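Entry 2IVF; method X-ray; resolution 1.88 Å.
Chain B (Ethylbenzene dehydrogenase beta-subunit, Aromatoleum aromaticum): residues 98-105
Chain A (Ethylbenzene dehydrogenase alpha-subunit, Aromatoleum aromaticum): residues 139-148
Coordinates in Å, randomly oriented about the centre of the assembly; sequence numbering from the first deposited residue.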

ATOM      1  N   ASN B  98       1.012  19.858  -5.089  1.00 21.92           N
ATOM      2  CA  ASN B  98       0.523  20.958  -5.914  1.00 22.17           C
ATOM      3  C   ASN B  98      -0.804  20.667  -6.592  1.00 21.94           C
ATOM      4  O   ASN B  98      -0.995  20.933  -7.776  1.00 21.43           O
ATOM      5  CB  ASN B  98       1.594  21.320  -6.951  1.00 21.75           C
ATOM      6  CG  ASN B  98       1.912  20.191  -7.878  1.00 21.61           C
ATOM      7  OD1 ASN B  98       1.863  19.017  -7.488  1.00 23.87           O
ATOM      8  ND2 ASN B  98       2.254  20.525  -9.117  1.00 20.52           N
ATOM      9  N   HIS B  99      -1.769  20.170  -5.806  1.00 22.11           N
ATOM     10  CA  HIS B  99      -3.073  19.806  -6.345  1.00 21.97           C
ATOM     11  C   HIS B  99      -3.717  20.903  -7.170  1.00 22.75           C
ATOM     12  O   HIS B  99      -4.087  20.667  -8.327  1.00 21.53           O
ATOM     13  CB  HIS B  99      -4.058  19.443  -5.230  1.00 22.83           C
ATOM     14  CG  HIS B  99      -3.604  18.352  -4.329  1.00 21.39           C
ATOM     15  ND1 HIS B  99      -2.711  18.566  -3.302  1.00 22.41           N
ATOM     16  CD2 HIS B  99      -3.960  17.052  -4.260  1.00 22.64           C
ATOM     17  CE1 HIS B  99      -2.530  17.435  -2.648  1.00 22.67           C
ATOM     18  NE2 HIS B  99      -3.266  16.498  -3.221  1.00 22.86           N
ATOM     19  N   LYS B 100      -3.840  22.118  -6.588  1.00 22.67           N
ATOM     20  CA  LYS B 100      -4.473  23.246  -7.300  1.00 23.45           C
ATOM     21  C   LYS B 100      -3.808  23.499  -8.652  1.00 23.26           C
ATOM     22  O   LYS B 100      -4.482  23.638  -9.662  1.00 21.97           O
ATOM     23  CB  LYS B 100      -4.443  24.563  -6.480  1.00 24.26           C
ATOM     24  CG  LYS B 100      -5.332  25.695  -7.080  1.00 25.58           C
ATOM     25  CD  LYS B 100      -5.331  27.016  -6.241  1.00 27.36           C
ATOM     26  CE  LYS B 100      -5.737  28.211  -7.046  1.00 30.44           C
ATOM     27  NZ  LYS B 100      -5.712  29.511  -6.236  1.00 33.45           N
ATOM     28  N   GLU B 101      -2.476  23.516  -8.657  1.00 23.35           N
ATOM     29  CA  GLU B 101      -1.697  23.798  -9.855  1.00 23.30           C
ATOM     30  C   GLU B 101      -1.999  22.812 -10.983  1.00 22.61           C
ATOM     31  O   GLU B 101      -2.137  23.189 -12.145  1.00 20.19           O
ATOM     32  CB  GLU B 101      -0.192  23.749  -9.526  1.00 22.92           C
ATOM     33  CG  GLU B 101       0.644  24.268 -10.626  1.00 25.10           C
ATOM     34  CD  GLU B 101       2.110  24.303 -10.303  1.00 25.25           C
ATOM     35  OE1 GLU B 101       2.614  23.389  -9.627  1.00 28.12           O
ATOM     36  OE2 GLU B 101       2.763  25.259 -10.787  1.00 30.98           O
ATOM     37  N   VAL B 102      -2.077  21.539 -10.623  1.00 21.47           N
ATOM     38  CA  VAL B 102      -2.330  20.466 -11.589  1.00 22.00           C
ATOM     39  C   VAL B 102      -3.803  20.424 -12.065  1.00 22.79           C
ATOM     40  O   VAL B 102      -4.079  20.195 -13.246  1.00 22.38           O
ATOM     41  CB  VAL B 102      -1.888  19.122 -11.028  1.00 22.69           C
ATOM     42  CG1 VAL B 102      -2.221  18.007 -12.022  1.00 21.90           C
ATOM     43  CG2 VAL B 102      -0.400  19.152 -10.693  1.00 21.04           C
ATOM     44  N   PHE B 103      -4.763  20.706 -11.175  1.00 22.84           N
ATOM     45  CA  PHE B 103      -6.180  20.483 -11.532  1.00 22.40           C
ATOM     46  C   PHE B 103      -6.923  21.676 -12.074  1.00 22.80           C
ATOM     47  O   PHE B 103      -7.858  21.529 -12.862  1.00 22.53           O
ATOM     48  CB  PHE B 103      -6.935  19.976 -10.288  1.00 23.67           C
ATOM     49  CG  PHE B 103      -6.301  18.800  -9.612  1.00 22.51           C
ATOM     50  CD1 PHE B 103      -5.543  17.862 -10.317  1.00 21.58           C
ATOM     51  CD2 PHE B 103      -6.522  18.576  -8.259  1.00 23.03           C
ATOM     52  CE1 PHE B 103      -5.010  16.756  -9.680  1.00 24.70           C
ATOM     53  CE2 PHE B 103      -5.963  17.469  -7.618  1.00 24.02           C
ATOM     54  CZ  PHE B 103      -5.197  16.564  -8.314  1.00 22.89           C
ATOM     55  N   TYR B 104      -6.556  22.872 -11.618  1.00 22.11           N
ATOM     56  CA  TYR B 104      -7.451  24.014 -11.722  1.00 22.68           C
ATOM     57  C   TYR B 104      -6.852  25.257 -12.353  1.00 22.13           C
ATOM     58  O   TYR B 104      -7.578  26.246 -12.541  1.00 22.31           O
ATOM     59  CB  TYR B 104      -7.941  24.388 -10.313  1.00 22.64           C
ATOM     60  CG  TYR B 104      -8.621  23.242  -9.607  1.00 21.56           C
ATOM     61  CD1 TYR B 104      -9.698  22.604 -10.201  1.00 22.85           C
ATOM     62  CD2 TYR B 104      -8.231  22.835  -8.354  1.00 21.32           C
ATOM     63  CE1 TYR B 104     -10.327  21.577  -9.597  1.00 22.21           C
ATOM     64  CE2 TYR B 104      -8.864  21.776  -7.728  1.00 22.50           C
ATOM     65  CZ  TYR B 104      -9.937  21.164  -8.377  1.00 22.85           C
ATOM     66  OH  TYR B 104     -10.601  20.113  -7.810  1.00 22.60           O
ATOM     67  N   GLU B 105      -5.562  25.235 -12.668  1.00 21.91           N
ATOM     68  CA  GLU B 105      -4.878  26.467 -13.040  1.00 22.95           C
ATOM     69  C   GLU B 105      -4.728  26.654 -14.527  1.00 21.62           C
ATOM     70  O   GLU B 105      -4.149  27.639 -14.979  1.00 21.57           O
ATOM     71  CB  GLU B 105      -3.562  26.628 -12.261  1.00 23.88           C
ATOM     72  CG  GLU B 105      -3.834  27.143 -10.834  1.00 26.73           C
ATOM     73  CD  GLU B 105      -2.588  27.316  -9.991  1.00 29.23           C
ATOM     74  OE1 GLU B 105      -1.478  27.354 -10.557  1.00 35.25           O
ATOM     75  OE2 GLU B 105      -2.724  27.408  -8.744  1.00 36.57           O
TER
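Chain A, residues 139-148: GDERVKYPLK

A local contact between subunits need not rest on direct hydrogen bonds, and one between a beta-subunit helix and an alpha-subunit segment of ethylbenzene dehydrogenase illustrates how close packing and bridging water can serve instead. On the beta side lies a short helix beginning at His B99. The alpha-subunit chain meets it as a type I beta turn from Gly A139 to Arg A142, closed by a hydrogen bond of 3.2 Å from Arg A142 N to Gly A139 O, then continues as loop, with Lys A144 departing from extended geometry (phi/psi -118/-11), until a strand begins at Leu A147. The two segments advance in the same sense but diverge: the CA atoms of His B99 and Asp A140 are 6.1 Å apart, those of Tyr B104 and Leu A147 10.4 Å.

Packing against aromatic rings forms the first class of contact. Asp A140 points its CB toward chain B and sets that atom over one face of the His B99 imidazole, 3.8 Å from the ring centroid, as a CH-pi interaction. The same ring brings its CD2 to 3.4 Å from Glu A141 N. Phe B103 offers its edge instead, with CE2 4.0 Å from both Asp A140 O and Glu A141 CA, so it abuts the backbone of the turn. Farther along, the edge of Tyr B104 meets an aliphatic side chain, CE1 lying 4.1 Å from Leu A147 CD1, while its OH lies 3.8 Å from Val A143 CG1.

Water supplies the polar links, for no direct hydrogen bond crosses between the segments. One water joins His B99 ND1 (2.8 Å) to Asp A140 OD2 (3.0 Å). A second accepts from Tyr B104 OH at 2.8 Å and donates to Asp A140 O at 2.6 Å and Arg A142 O at 2.7 Å, spanning the 4.0 Å or more that separates the tyrosine hydroxyl from these carbonyls.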

ATOM      1  N   GLY A 139      -8.514  16.019   1.988  1.00 27.30           N
ATOM      2  CA  GLY A 139      -7.406  16.336   1.116  1.00 27.13           C
ATOM      3  C   GLY A 139      -7.776  17.149  -0.103  1.00 26.80           C
ATOM      4  O   GLY A 139      -8.921  17.119  -0.577  1.00 26.24           O
ATOM      5  N   ASP A 140      -6.783  17.858  -0.633  1.00 25.54           N
ATOM      6  CA  ASP A 140      -7.013  18.738  -1.759  1.00 26.37           C
ATOM      7  C   ASP A 140      -7.209  17.997  -3.062  1.00 25.67           C
ATOM      8  O   ASP A 140      -7.381  18.617  -4.108  1.00 25.95           O
ATOM      9  CB  ASP A 140      -5.849  19.693  -1.911  1.00 27.62           C
ATOM     10  CG  ASP A 140      -5.844  20.767  -0.842  1.00 29.55           C
ATOM     11  OD1 ASP A 140      -6.922  21.127  -0.355  1.00 33.16           O
ATOM     12  OD2 ASP A 140      -4.759  21.251  -0.510  1.00 33.60           O
ATOM     13  N   GLU A 141      -7.148  16.668  -3.021  1.00 25.46           N
ATOM     14  CA  GLU A 141      -7.467  15.889  -4.219  1.00 24.58           C
ATOM     15  C   GLU A 141      -8.953  15.796  -4.446  1.00 24.31           C
ATOM     16  O   GLU A 141      -9.379  15.323  -5.480  1.00 24.53           O
ATOM     17  CB  GLU A 141      -6.903  14.495  -4.116  1.00 24.96           C
ATOM     18  CG  GLU A 141      -7.474  13.655  -2.938  1.00 23.99           C
ATOM     19  CD  GLU A 141      -6.546  13.619  -1.744  1.00 26.14           C
ATOM     20  OE1 GLU A 141      -6.191  14.728  -1.225  1.00 23.90           O
ATOM     21  OE2 GLU A 141      -6.192  12.475  -1.309  1.00 27.93           O
ATOM     22  N   ARG A 142      -9.767  16.223  -3.478  1.00 24.34           N
ATOM     23  CA  ARG A 142     -11.201  15.985  -3.597  1.00 24.07           C
ATOM     24  C   ARG A 142     -11.921  16.959  -4.487  1.00 24.01           C
ATOM     25  O   ARG A 142     -11.670  18.152  -4.437  1.00 24.09           O
ATOM     26  CB  ARG A 142     -11.863  16.032  -2.240  1.00 24.19           C
ATOM     27  CG  ARG A 142     -11.446  14.953  -1.345  1.00 23.22           C
ATOM     28  CD  ARG A 142     -12.415  14.880  -0.171  1.00 24.93           C
ATOM     29  NE  ARG A 142     -13.676  14.294  -0.585  1.00 22.87           N
ATOM     30  CZ  ARG A 142     -14.600  13.830   0.243  1.00 23.66           C
ATOM     31  NH1 ARG A 142     -14.405  13.872   1.541  1.00 26.63           N
ATOM     32  NH2 ARG A 142     -15.728  13.295  -0.246  1.00 25.05           N
ATOM     33  N   VAL A 143     -12.841  16.423  -5.277  1.00 24.44           N
ATOM     34  CA  VAL A 143     -13.826  17.203  -5.970  1.00 24.96           C
ATOM     35  C   VAL A 143     -15.122  17.185  -5.140  1.00 24.91           C
ATOM     36  O   VAL A 143     -15.607  16.128  -4.721  1.00 23.27           O
ATOM     37  CB  VAL A 143     -13.953  16.730  -7.394  1.00 25.83           C
ATOM     38  CG1 VAL A 143     -12.605  16.905  -8.061  1.00 26.59           C
ATOM     39  CG2 VAL A 143     -14.329  15.274  -7.477  1.00 29.26           C
ATOM     40  N   LYS A 144     -15.595  18.384  -4.829  1.00 24.49           N
ATOM     41  CA  LYS A 144     -16.693  18.592  -3.901  1.00 25.76           C
ATOM     42  C   LYS A 144     -17.895  19.260  -4.550  1.00 24.93           C
ATOM     43  O   LYS A 144     -18.980  19.308  -3.945  1.00 25.30           O
ATOM     44  CB  LYS A 144     -16.195  19.422  -2.689  1.00 26.08           C
ATOM     45  CG  LYS A 144     -15.306  18.627  -1.724  1.00 28.89           C
ATOM     46  CD  LYS A 144     -14.792  19.438  -0.476  1.00 28.92           C
ATOM     47  CE  LYS A 144     -14.385  20.862  -0.768  1.00 31.59           C
ATOM     48  NZ  LYS A 144     -13.866  21.579   0.459  1.00 31.67           N
ATOM     49  N   TYR A 145     -17.725  19.756  -5.773  1.00 25.17           N
ATOM     50  CA  TYR A 145     -18.793  20.409  -6.491  1.00 25.18           C
ATOM     51  C   TYR A 145     -18.772  19.974  -7.920  1.00 23.30           C
ATOM     52  O   TYR A 145     -17.692  19.668  -8.459  1.00 21.25           O
ATOM     53  CB  TYR A 145     -18.681  21.942  -6.440  1.00 26.96           C
ATOM     54  CG  TYR A 145     -18.732  22.454  -5.044  1.00 27.72           C
ATOM     55  CD1 TYR A 145     -19.936  22.674  -4.419  1.00 29.50           C
ATOM     56  CD2 TYR A 145     -17.575  22.666  -4.320  1.00 29.22           C
ATOM     57  CE1 TYR A 145     -19.999  23.083  -3.112  1.00 31.02           C
ATOM     58  CE2 TYR A 145     -17.629  23.079  -2.992  1.00 29.62           C
ATOM     59  CZ  TYR A 145     -18.842  23.292  -2.410  1.00 31.22           C
ATOM     60  OH  TYR A 145     -18.934  23.731  -1.120  1.00 32.07           O
ATOM     61  N   PRO A 146     -19.939  19.952  -8.541  1.00 21.74           N
ATOM     62  CA  PRO A 146     -19.923  19.590  -9.952  1.00 21.10           C
ATOM     63  C   PRO A 146     -19.126  20.592 -10.725  1.00 21.36           C
ATOM     64  O   PRO A 146     -19.276  21.796 -10.503  1.00 20.84           O
ATOM     65  CB  PRO A 146     -21.382  19.644 -10.358  1.00 20.25           C
ATOM     66  CG  PRO A 146     -22.151  19.503  -9.101  1.00 21.74           C
ATOM     67  CD  PRO A 146     -21.314  20.177  -8.049  1.00 22.80           C
ATOM     68  N   LEU A 147     -18.268  20.092 -11.599  1.00 20.72           N
ATOM     69  CA  LEU A 147     -17.405  20.930 -12.419  1.00 21.03           C
ATOM     70  C   LEU A 147     -17.737  20.720 -13.862  1.00 21.31           C
ATOM     71  O   LEU A 147     -17.960  19.572 -14.292  1.00 20.85           O
ATOM     72  CB  LEU A 147     -15.962  20.501 -12.190  1.00 20.59           C
ATOM     73  CG  LEU A 147     -15.483  20.712 -10.760  1.00 23.02           C
ATOM     74  CD1 LEU A 147     -14.048  20.076 -10.591  1.00 23.81           C
ATOM     75  CD2 LEU A 147     -15.535  22.190 -10.420  1.00 22.32           C
ATOM     76  N   LYS A 148     -17.679  21.807 -14.611  1.00 22.20           N
ATOM     77  CA  LYS A 148     -17.853  21.782 -16.034  1.00 22.94           C
ATOM     78  C   LYS A 148     -16.609  22.353 -16.728  1.00 22.09           C
ATOM     79  O   LYS A 148     -16.096  23.400 -16.358  1.00 20.80           O
ATOM     80  CB  LYS A 148     -19.095  22.576 -16.409  1.00 22.81           C
ATOM     81  CG  LYS A 148     -19.322  22.712 -17.927  1.00 23.50           C
ATOM     82  CD  LYS A 148     -20.770  23.078 -18.149  1.00 24.80           C
ATOM     83  CE  LYS A 148     -21.136  23.296 -19.563  1.00 27.89           C
ATOM     84  NZ  LYS A 148     -22.638  23.190 -19.620  1.00 28.97           N
TER
HETATM   85  O   HOH W   1      -2.265  21.100  -2.104  1.00 23.69           O
HETATM   86  O   HOH W   2      -9.511  19.474  -5.329  1.00 24.46           O